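Local coordinates for protein malonate decarboxylase subunit alpha (Acinetobacter baumannii ATCC 17978, PDB 6MPR) that probably acts as the transferase subunit of malonate decarboxylase, exchanging malonyl and acetyl groups on the enzyme's acyl carrier protein, at residues A[136-144]-A[385-393]. Numbering follows the deposited sequence.
Sequences EIGAIHTYI and LAGFGGAPN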
# COMPACT_ATOMS: atom_id res chain seq x y z
N GLU A 136 -3.46 -17.28 -21.31
CA GLU A 136 -2.35 -17.70 -20.46
C GLU A 136 -2.34 -16.80 -19.23
O GLU A 136 -2.05 -15.61 -19.35
CB GLU A 136 -1.02 -17.61 -21.21
CG GLU A 136 -0.94 -18.50 -22.46
CD GLU A 136 0.28 -18.22 -23.35
OE1 GLU A 136 1.19 -17.47 -22.93
OE2 GLU A 136 0.32 -18.75 -24.48
N ILE A 137 -2.68 -17.36 -18.07
CA ILE A 137 -2.67 -16.59 -16.83
C ILE A 137 -1.24 -16.32 -16.41
O ILE A 137 -0.40 -17.22 -16.39
CB ILE A 137 -3.44 -17.31 -15.72
CG1 ILE A 137 -4.92 -17.41 -16.06
CG2 ILE A 137 -3.33 -16.52 -14.42
CD1 ILE A 137 -5.68 -16.12 -15.87
N GLY A 138 -0.95 -15.06 -16.08
CA GLY A 138 0.24 -14.74 -15.32
C GLY A 138 0.02 -15.07 -13.86
O GLY A 138 0.50 -16.09 -13.36
N ALA A 139 -0.75 -14.23 -13.17
CA ALA A 139 -1.13 -14.50 -11.80
C ALA A 139 -2.39 -13.72 -11.49
O ALA A 139 -2.71 -12.73 -12.17
CB ALA A 139 -0.03 -14.13 -10.80
N ILE A 140 -3.09 -14.17 -10.46
CA ILE A 140 -4.21 -13.43 -9.88
C ILE A 140 -3.70 -12.65 -8.68
O ILE A 140 -2.99 -13.20 -7.83
CB ILE A 140 -5.34 -14.38 -9.46
CG1 ILE A 140 -5.58 -15.44 -10.54
CG2 ILE A 140 -6.60 -13.57 -9.18
CD1 ILE A 140 -6.54 -16.52 -10.10
N HIS A 141 -4.06 -11.37 -8.60
CA HIS A 141 -3.51 -10.42 -7.65
C HIS A 141 -4.61 -9.84 -6.78
O HIS A 141 -5.79 -9.92 -7.12
CB HIS A 141 -2.83 -9.22 -8.37
CG HIS A 141 -1.77 -9.59 -9.36
ND1 HIS A 141 -2.03 -10.29 -10.53
CD2 HIS A 141 -0.44 -9.33 -9.37
CE1 HIS A 141 -0.90 -10.45 -11.20
NE2 HIS A 141 0.07 -9.86 -10.53
N THR A 142 -4.23 -9.20 -5.68
CA THR A 142 -5.14 -8.22 -5.08
C THR A 142 -4.84 -6.86 -5.73
O THR A 142 -3.79 -6.66 -6.33
CB THR A 142 -5.01 -8.19 -3.55
OG1 THR A 142 -6.04 -7.36 -2.97
CG2 THR A 142 -3.64 -7.72 -3.07
N TYR A 143 -5.82 -5.94 -5.68
CA TYR A 143 -5.75 -4.73 -6.51
C TYR A 143 -4.43 -3.99 -6.37
O TYR A 143 -3.73 -3.75 -7.36
CB TYR A 143 -6.89 -3.76 -6.17
CG TYR A 143 -8.27 -4.20 -6.58
CD1 TYR A 143 -8.53 -4.70 -7.86
CD2 TYR A 143 -9.33 -4.10 -5.69
CE1 TYR A 143 -9.80 -5.09 -8.22
CE2 TYR A 143 -10.60 -4.49 -6.04
CZ TYR A 143 -10.83 -4.97 -7.30
OH TYR A 143 -12.10 -5.35 -7.66
N ILE A 144 -4.09 -3.56 -5.15
CA ILE A 144 -2.91 -2.70 -5.05
C ILE A 144 -1.62 -3.47 -5.25
O ILE A 144 -0.60 -2.86 -5.55
CB ILE A 144 -2.86 -1.92 -3.73
CG1 ILE A 144 -2.77 -2.86 -2.53
CG2 ILE A 144 -4.05 -0.96 -3.65
CD1 ILE A 144 -2.55 -2.12 -1.22
N LEU A 385 -12.51 -19.86 -12.33
CA LEU A 385 -11.31 -19.23 -11.77
C LEU A 385 -11.63 -17.79 -11.35
O LEU A 385 -11.32 -16.81 -12.03
CB LEU A 385 -10.17 -19.31 -12.78
CG LEU A 385 -8.77 -18.95 -12.30
CD1 LEU A 385 -8.42 -19.75 -11.07
CD2 LEU A 385 -7.79 -19.22 -13.42
N ALA A 386 -12.27 -17.66 -10.19
CA ALA A 386 -12.58 -16.34 -9.67
C ALA A 386 -11.30 -15.55 -9.40
O ALA A 386 -10.20 -16.11 -9.28
CB ALA A 386 -13.41 -16.46 -8.38
N GLY A 387 -11.44 -14.24 -9.36
CA GLY A 387 -10.38 -13.37 -8.91
C GLY A 387 -10.68 -12.91 -7.50
O GLY A 387 -11.78 -13.08 -6.99
N PHE A 388 -9.69 -12.31 -6.87
CA PHE A 388 -9.54 -11.88 -5.47
C PHE A 388 -10.11 -10.49 -5.20
O PHE A 388 -10.56 -10.17 -4.09
CB PHE A 388 -8.04 -11.83 -5.12
CG PHE A 388 -7.32 -13.17 -5.10
CD1 PHE A 388 -7.87 -14.26 -4.45
CD2 PHE A 388 -6.06 -13.30 -5.67
CE1 PHE A 388 -7.19 -15.49 -4.41
CE2 PHE A 388 -5.39 -14.52 -5.65
CZ PHE A 388 -5.94 -15.61 -5.00
N GLY A 389 -9.94 -9.59 -6.17
CA GLY A 389 -10.24 -8.20 -5.90
C GLY A 389 -9.44 -7.66 -4.72
O GLY A 389 -8.25 -7.94 -4.56
N GLY A 390 -10.12 -6.91 -3.85
CA GLY A 390 -9.44 -6.35 -2.69
C GLY A 390 -9.31 -7.27 -1.50
O GLY A 390 -8.58 -6.94 -0.56
N ALA A 391 -9.97 -8.43 -1.52
CA ALA A 391 -10.09 -9.25 -0.31
C ALA A 391 -8.76 -9.68 0.29
O ALA A 391 -8.63 -9.64 1.52
CB ALA A 391 -10.99 -10.45 -0.59
N PRO A 392 -7.75 -10.12 -0.48
CA PRO A 392 -6.49 -10.50 0.18
C PRO A 392 -5.81 -9.34 0.87
O PRO A 392 -5.21 -9.53 1.94
CB PRO A 392 -5.65 -11.05 -0.98
CG PRO A 392 -6.66 -11.51 -1.97
CD PRO A 392 -7.74 -10.49 -1.91
N ASN A 393 -5.86 -8.14 0.29
CA ASN A 393 -5.23 -6.99 0.92
C ASN A 393 -5.98 -6.57 2.18
O ASN A 393 -5.37 -6.14 3.16
CB ASN A 393 -5.17 -5.83 -0.07
CG ASN A 393 -4.59 -4.57 0.55
OD1 ASN A 393 -3.42 -4.53 0.92
ND2 ASN A 393 -5.43 -3.54 0.69
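The Y143 ring lies with one face against the bare backbone of G389, whose CA makes a CH-pi contact 3.8 Å from the ring centroid, while the F388 ring, in one of its two modelled conformations, meets strand 136-140 differently: I140 O comes to its edge, in plane, 3.5 Å from F388 CE2. With its CG2 anti to the backbone N, I140 presses that methyl on CD2 of this F388 conformer at 3.6 Å, the two side chains crossing at about a right angle; its other branch carries CD1 to L385 CD1, 3.9 Å away. R402 of the second subunit packs on F388. Two of the three crossing hydrogen bonds end on one oxygen, G389 O: T142 OG1 (chi1 -171°, anti to its own N) donates to it at 2.8 Å, in the carbonyl plane and on a lone pair, and Y143 N adds a weak bond. The hydroxyl also accepts weakly from N393 N, while I144 CD1 touches N393 OD1, an oxygen hydrogen-bonded to Y359 of the second subunit. The arrangement illustrates how a type II' turn, F388 to A391, with glycines at its two central positions, can fit closely against one face of an aromatic ring, here where the strand outermost within this chain in a parallel, probably Rossmann-like sheet passes into helix 143-149.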